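Local atomic coordinates of acyl-CoA dehydrogenase (Geobacillus kaustophilus, PDB entry 2PG0), a protein that probably introduces an alpha-beta double bond into thioester-bound acyl chains, using FAD as its redox cofactor. Residues G135-K147 and A173-I187. Residues are numbered along the deposited sequence; the frame is centred on the assembly and turned at random.
Sequences GSDLANISTTAVK and ACKTDPQAKPPHRGI. With FAD (flavin-adenine dinucleotide), chain C.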
loop_
_atom_site.group_PDB
_atom_site.type_symbol
_atom_site.label_atom_id
_atom_site.label_comp_id
_atom_site.label_asym_id
_atom_site.label_seq_id
_atom_site.Cartn_x
_atom_site.Cartn_y
_atom_site.Cartn_z
ATOM N N GLY A 135 -19.363 13.942 -16.728
ATOM C CA GLY A 135 -19.336 12.488 -16.770
ATOM C C GLY A 135 -19.853 11.960 -15.452
ATOM O O GLY A 135 -20.982 11.466 -15.373
ATOM N N SER A 136 -19.029 12.079 -14.407
ATOM C CA SER A 136 -19.437 11.687 -13.051
ATOM C C SER A 136 -20.704 12.428 -12.615
ATOM O O SER A 136 -21.611 11.833 -12.018
ATOM C CB SER A 136 -18.314 11.945 -12.035
ATOM O OG SER A 136 -17.099 11.320 -12.428
ATOM N N ASP A 137 -20.747 13.722 -12.926
ATOM C CA ASP A 137 -21.860 14.598 -12.565
ATOM C C ASP A 137 -22.933 14.562 -13.659
ATOM O O ASP A 137 -23.197 15.563 -14.332
ATOM C CB ASP A 137 -21.336 16.025 -12.338
ATOM C CG ASP A 137 -22.382 16.965 -11.759
ATOM O OD1 ASP A 137 -23.483 16.506 -11.365
ATOM O OD2 ASP A 137 -22.084 18.179 -11.706
ATOM N N LEU A 138 -23.549 13.394 -13.813
ATOM C CA LEU A 138 -24.491 13.130 -14.897
ATOM C C LEU A 138 -25.734 14.026 -14.876
ATOM O O LEU A 138 -26.297 14.340 -15.927
ATOM C CB LEU A 138 -24.895 11.648 -14.884
ATOM C CG LEU A 138 -25.405 11.030 -16.191
ATOM C CD1 LEU A 138 -24.387 11.206 -17.320
ATOM C CD2 LEU A 138 -25.722 9.559 -15.974
ATOM N N ALA A 139 -26.162 14.442 -13.689
ATOM C CA ALA A 139 -27.331 15.315 -13.585
ATOM C C ALA A 139 -27.093 16.662 -14.280
ATOM O O ALA A 139 -28.044 17.372 -14.601
ATOM C CB ALA A 139 -27.734 15.511 -12.123
ATOM N N ASN A 140 -25.821 16.978 -14.546
ATOM C CA ASN A 140 -25.416 18.257 -15.134
ATOM C C ASN A 140 -25.182 18.228 -16.653
ATOM O O ASN A 140 -24.611 19.163 -17.220
ATOM C CB ASN A 140 -24.168 18.790 -14.410
ATOM C CG ASN A 140 -23.920 20.263 -14.671
ATOM O OD1 ASN A 140 -24.844 21.078 -14.630
ATOM N ND2 ASN A 140 -22.666 20.614 -14.943
ATOM N N ILE A 141 -25.622 17.158 -17.313
ATOM C CA ILE A 141 -25.559 17.082 -18.782
ATOM C C ILE A 141 -26.396 18.201 -19.409
ATOM O O ILE A 141 -27.389 18.635 -18.821
ATOM C CB ILE A 141 -26.016 15.700 -19.319
ATOM C CG1 ILE A 141 -27.423 15.342 -18.821
ATOM C CG2 ILE A 141 -24.987 14.622 -18.960
ATOM C CD1 ILE A 141 -28.086 14.201 -19.598
ATOM N N SER A 142 -25.992 18.681 -20.580
ATOM C CA SER A 142 -26.675 19.818 -21.186
ATOM C C SER A 142 -27.217 19.587 -22.603
ATOM O O SER A 142 -27.776 20.509 -23.212
ATOM C CB SER A 142 -25.787 21.064 -21.124
ATOM O OG SER A 142 -24.622 20.901 -21.912
ATOM N N THR A 143 -27.074 18.364 -23.121
ATOM C CA THR A 143 -27.712 18.001 -24.396
ATOM C C THR A 143 -29.220 18.192 -24.246
ATOM O O THR A 143 -29.819 17.676 -23.310
ATOM C CB THR A 143 -27.377 16.542 -24.844
ATOM O OG1 THR A 143 -25.969 16.427 -25.097
ATOM C CG2 THR A 143 -28.133 16.170 -26.124
ATOM N N THR A 144 -29.815 18.961 -25.157
ATOM C CA THR A 144 -31.242 19.251 -25.094
ATOM C C THR A 144 -32.025 18.547 -26.197
ATOM O O THR A 144 -31.513 18.315 -27.293
ATOM C CB THR A 144 -31.536 20.772 -25.190
ATOM O OG1 THR A 144 -31.028 21.281 -26.426
ATOM C CG2 THR A 144 -30.898 21.524 -24.031
ATOM N N ALA A 145 -33.271 18.214 -25.883
ATOM C CA ALA A 145 -34.223 17.702 -26.859
ATOM C C ALA A 145 -35.495 18.520 -26.721
ATOM O O ALA A 145 -36.224 18.384 -25.741
ATOM C CB ALA A 145 -34.501 16.222 -26.618
ATOM N N VAL A 146 -35.734 19.394 -27.694
ATOM C CA VAL A 146 -36.885 20.285 -27.666
ATOM C C VAL A 146 -37.943 19.747 -28.623
ATOM O O VAL A 146 -37.667 19.516 -29.802
ATOM C CB VAL A 146 -36.499 21.737 -28.049
ATOM C CG1 VAL A 146 -37.710 22.675 -27.927
ATOM C CG2 VAL A 146 -35.352 22.235 -27.178
ATOM N N LYS A 147 -39.144 19.530 -28.097
ATOM C CA LYS A 147 -40.256 19.023 -28.890
ATOM C C LYS A 147 -40.664 20.048 -29.948
ATOM O O LYS A 147 -40.796 21.240 -29.657
ATOM C CB LYS A 147 -41.439 18.673 -27.980
ATOM C CG LYS A 147 -42.509 17.811 -28.627
ATOM C CD LYS A 147 -42.049 16.367 -28.759
ATOM C CE LYS A 147 -43.108 15.508 -29.423
ATOM N NZ LYS A 147 -44.256 15.225 -28.518
ATOM N N ALA A 173 -29.095 10.118 -23.488
ATOM C CA ALA A 173 -29.614 10.853 -22.331
ATOM C C ALA A 173 -29.581 12.343 -22.651
ATOM O O ALA A 173 -28.529 12.895 -22.965
ATOM C CB ALA A 173 -28.797 10.544 -21.071
ATOM N N CYS A 174 -30.740 12.988 -22.590
ATOM C CA CYS A 174 -30.837 14.403 -22.948
ATOM C C CYS A 174 -31.827 15.129 -22.051
ATOM O O CYS A 174 -32.653 14.502 -21.393
ATOM C CB CYS A 174 -31.248 14.550 -24.411
ATOM S SG CYS A 174 -32.673 13.553 -24.824
ATOM N N LYS A 175 -31.732 16.455 -22.012
ATOM C CA LYS A 175 -32.655 17.241 -21.209
ATOM C C LYS A 175 -33.843 17.703 -22.049
ATOM O O LYS A 175 -33.716 18.587 -22.896
ATOM C CB LYS A 175 -31.941 18.417 -20.533
ATOM C CG LYS A 175 -30.980 17.991 -19.419
ATOM C CD LYS A 175 -30.897 19.044 -18.319
ATOM C CE LYS A 175 -29.866 18.679 -17.252
ATOM N NZ LYS A 175 -30.219 17.425 -16.540
ATOM N N THR A 176 -34.987 17.062 -21.828
ATOM C CA THR A 176 -36.247 17.475 -22.451
ATOM C C THR A 176 -36.858 18.686 -21.729
ATOM O O THR A 176 -37.690 19.404 -22.290
ATOM C CB THR A 176 -37.266 16.321 -22.507
ATOM O OG1 THR A 176 -37.261 15.611 -21.262
ATOM C CG2 THR A 176 -36.920 15.363 -23.643
ATOM N N ASP A 177 -36.433 18.902 -20.485
ATOM C CA ASP A 177 -36.766 20.111 -19.735
ATOM C C ASP A 177 -35.536 20.576 -18.950
ATOM O O ASP A 177 -35.294 20.100 -17.840
ATOM C CB ASP A 177 -37.958 19.867 -18.802
ATOM C CG ASP A 177 -38.376 21.122 -18.025
ATOM O OD1 ASP A 177 -37.865 22.236 -18.305
ATOM O OD2 ASP A 177 -39.229 20.984 -17.123
ATOM N N PRO A 178 -34.754 21.510 -19.527
ATOM C CA PRO A 178 -33.534 22.005 -18.879
ATOM C C PRO A 178 -33.801 22.812 -17.608
ATOM O O PRO A 178 -32.896 22.969 -16.783
ATOM C CB PRO A 178 -32.902 22.911 -19.946
ATOM C CG PRO A 178 -33.601 22.586 -21.220
ATOM C CD PRO A 178 -34.975 22.156 -20.830
ATOM N N GLN A 179 -35.027 23.308 -17.453
ATOM C CA GLN A 179 -35.379 24.170 -16.322
ATOM C C GLN A 179 -35.963 23.404 -15.129
ATOM O O GLN A 179 -36.264 24.005 -14.096
ATOM C CB GLN A 179 -36.344 25.281 -16.764
ATOM C CG GLN A 179 -35.855 26.132 -17.942
ATOM C CD GLN A 179 -34.552 26.868 -17.652
ATOM O OE1 GLN A 179 -34.381 27.465 -16.586
ATOM N NE2 GLN A 179 -33.631 26.834 -18.609
ATOM N N ALA A 180 -36.103 22.085 -15.271
ATOM C CA ALA A 180 -36.701 21.238 -14.230
ATOM C C ALA A 180 -35.934 21.256 -12.900
ATOM O O ALA A 180 -34.708 21.399 -12.877
ATOM C CB ALA A 180 -36.862 19.811 -14.739
ATOM N N LYS A 181 -36.675 21.119 -11.799
ATOM C CA LYS A 181 -36.110 21.123 -10.446
ATOM C C LYS A 181 -36.535 19.856 -9.696
ATOM O O LYS A 181 -37.735 19.635 -9.495
ATOM C CB LYS A 181 -36.569 22.363 -9.660
ATOM C CG LYS A 181 -36.250 23.717 -10.301
ATOM C CD LYS A 181 -36.905 24.860 -9.511
ATOM C CE LYS A 181 -36.723 26.220 -10.186
ATOM N NZ LYS A 181 -37.578 26.389 -11.402
ATOM N N PRO A 182 -35.563 19.008 -9.290
ATOM C CA PRO A 182 -34.115 19.119 -9.502
ATOM C C PRO A 182 -33.746 18.865 -10.969
ATOM O O PRO A 182 -34.566 18.323 -11.713
ATOM C CB PRO A 182 -33.538 18.003 -8.613
ATOM C CG PRO A 182 -34.666 17.525 -7.765
ATOM C CD PRO A 182 -35.902 17.787 -8.543
ATOM N N PRO A 183 -32.525 19.263 -11.387
ATOM C CA PRO A 183 -32.095 19.109 -12.780
ATOM C C PRO A 183 -32.318 17.710 -13.368
ATOM O O PRO A 183 -32.678 17.595 -14.543
ATOM C CB PRO A 183 -30.598 19.429 -12.721
ATOM C CG PRO A 183 -30.464 20.356 -11.565
ATOM C CD PRO A 183 -31.480 19.902 -10.562
ATOM N N HIS A 184 -32.127 16.669 -12.557
ATOM C CA HIS A 184 -32.239 15.284 -13.037
ATOM C C HIS A 184 -33.652 14.895 -13.492
ATOM O O HIS A 184 -33.816 13.956 -14.272
ATOM C CB HIS A 184 -31.683 14.280 -12.009
ATOM C CG HIS A 184 -32.583 14.039 -10.835
ATOM N ND1 HIS A 184 -32.580 14.561 -9.586
ATOM C CD2 HIS A 184 -33.629 13.140 -10.872
ATOM C CE1 HIS A 184 -33.622 13.983 -8.902
ATOM N NE2 HIS A 184 -34.237 13.128 -9.699
ATOM N N ARG A 185 -34.659 15.626 -13.014
ATOM C CA ARG A 185 -36.052 15.377 -13.403
ATOM C C ARG A 185 -36.371 15.880 -14.809
ATOM O O ARG A 185 -37.480 15.677 -15.312
ATOM C CB ARG A 185 -37.024 15.997 -12.394
ATOM C CG ARG A 185 -37.179 15.211 -11.104
ATOM C CD ARG A 185 -38.386 15.710 -10.314
ATOM N NE ARG A 185 -38.416 15.180 -8.949
ATOM C CZ ARG A 185 -39.275 15.567 -8.005
ATOM N NH1 ARG A 185 -40.190 16.498 -8.263
ATOM N NH2 ARG A 185 -39.217 15.022 -6.796
ATOM N N GLY A 186 -35.400 16.537 -15.435
ATOM C CA GLY A 186 -35.546 16.999 -16.810
ATOM C C GLY A 186 -34.887 16.092 -17.835
ATOM O O GLY A 186 -34.828 16.434 -19.015
ATOM N N ILE A 187 -34.397 14.937 -17.383
ATOM C CA ILE A 187 -33.677 14.000 -18.251
ATOM C C ILE A 187 -34.591 12.905 -18.810
ATOM O O ILE A 187 -35.423 12.340 -18.096
ATOM C CB ILE A 187 -32.450 13.359 -17.541
ATOM C CG1 ILE A 187 -31.446 14.432 -17.111
ATOM C CG2 ILE A 187 -31.762 12.335 -18.453
ATOM C CD1 ILE A 187 -30.312 13.911 -16.215
HETATM P PA FAD C . -14.832 13.615 -14.403
HETATM O O1A FAD C . -14.556 14.986 -14.942
HETATM O O2A FAD C . -16.274 13.395 -14.022
HETATM O O5B FAD C . -13.866 13.335 -13.137
HETATM C C5B FAD C . -12.463 13.519 -13.248
HETATM C C4B FAD C . -11.811 12.996 -11.967
HETATM O O4B FAD C . -12.337 13.714 -10.861
HETATM C C3B FAD C . -12.149 11.523 -11.741
HETATM O O3B FAD C . -11.052 10.842 -11.172
HETATM C C2B FAD C . -13.261 11.568 -10.721
HETATM O O2B FAD C . -13.371 10.380 -9.958
HETATM C C1B FAD C . -12.854 12.798 -9.908
HETATM N N9A FAD C . -14.011 13.327 -9.165
HETATM C C8A FAD C . -15.135 13.926 -9.680
HETATM N N7A FAD C . -15.958 14.239 -8.655
HETATM C C5A FAD C . -15.377 13.847 -7.499
HETATM C C6A FAD C . -15.781 13.926 -6.172
HETATM N N6A FAD C . -17.008 14.364 -5.872
HETATM N N1A FAD C . -14.959 13.422 -5.184
HETATM C C2A FAD C . -13.739 12.850 -5.499
HETATM N N3A FAD C . -13.333 12.784 -6.820
HETATM C C4A FAD C . -14.148 13.270 -7.804
HETATM N N1 FAD C . -19.699 7.198 -21.338
HETATM C C2 FAD C . -20.944 6.874 -21.847
HETATM O O2 FAD C . -21.930 7.536 -21.514
HETATM N N3 FAD C . -21.078 5.818 -22.740
HETATM C C4 FAD C . -19.969 5.091 -23.123
HETATM O O4 FAD C . -20.097 4.164 -23.926
HETATM C C4X FAD C . -18.713 5.410 -22.598
HETATM N N5 FAD C . -17.592 4.684 -22.970
HETATM C C5X FAD C . -16.342 5.013 -22.479
HETATM C C6 FAD C . -15.236 4.280 -22.894
HETATM C C7 FAD C . -13.973 4.597 -22.401
HETATM C C7M FAD C . -12.811 3.766 -22.870
HETATM C C8 FAD C . -13.822 5.660 -21.490
HETATM C C8M FAD C . -12.491 6.059 -20.918
HETATM C C9 FAD C . -14.930 6.394 -21.087
HETATM C C9A FAD C . -16.202 6.074 -21.573
HETATM N N10 FAD C . -17.330 6.793 -21.170
HETATM C C10 FAD C . -18.577 6.474 -21.699
HETATM C "C1'" FAD C . -17.244 7.892 -20.133
HETATM C "C2'" FAD C . -16.892 7.459 -18.699
HETATM O "O2'" FAD C . -17.971 6.858 -18.012
HETATM C "C3'" FAD C . -16.442 8.713 -17.955
HETATM O "O3'" FAD C . -15.131 8.993 -18.396
HETATM C "C4'" FAD C . -16.472 8.596 -16.423
HETATM O "O4'" FAD C . -17.794 8.508 -15.924
HETATM C "C5'" FAD C . -15.772 9.775 -15.746
HETATM O "O5'" FAD C . -16.263 11.009 -16.239
HETATM P P FAD C . -15.216 12.108 -16.765
HETATM O O1P FAD C . -14.276 11.495 -17.772
HETATM O O2P FAD C . -15.958 13.287 -17.329
HETATM O O3P FAD C . -14.335 12.514 -15.471
HETATM O O HOH W 1 -38.765 18.921 -24.689
#
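The peptide carbonyl planes of Ala139 and Pro183 are both met from a face by the ammonium of Lys175. NZ stands 38° out of the Ala139 plane and donates to Ala139 O over 2.9 Å. On Pro183 it comes in more steeply, 68° out of the plane, and the bond to Pro183 O measures 3.2 Å; Gly186 N takes the opposite face, so two donors grip this oxygen from either side. Pro183 CB also packs against Ala139 O. The last torsion of the lysine (chi4 -63°) turns NZ aside to Ala139 O and Pro183 O, while CE passes beside Ile141 O. With a methionine here, Ala139 O and Pro183 O would probably lose their shared donor, and the 3-10 turn at 183-186 would be held less firmly to residues 138-139.

Further along, the backbone of Lys175 forms a single bridge to Thr144, bonded in the parallel pattern although the two strand segments are splayed: its N donates almost straight to Thr143 O, at 2.6 Å, and its O accepts from Ala145 N, at 3.0 Å. This bridge ties strand 169-175 to strand 144-148, which belongs to a different sheet, within the beta-rich middle domain of the acyl-CoA dehydrogenase fold.

Next to the lysine, Ile141 CD1 lies against Ala173 CB (4.0 Å) and also meets the CD1 of Ile187, whose side chain crosses it at about a right angle. Cys174 SG touches Ala145 CB at 3.7 Å. Thr143 turns OG1 to Glu131 while CG2 rests on Cys174 CB. A water donates to both Ala145 O and Thr176 O beyond the bridge.

Toward the cofactor, Ser136 N and OG both donate to FAD O2A, and Asp137 OD2 accepts from Phe277 N of the second subunit.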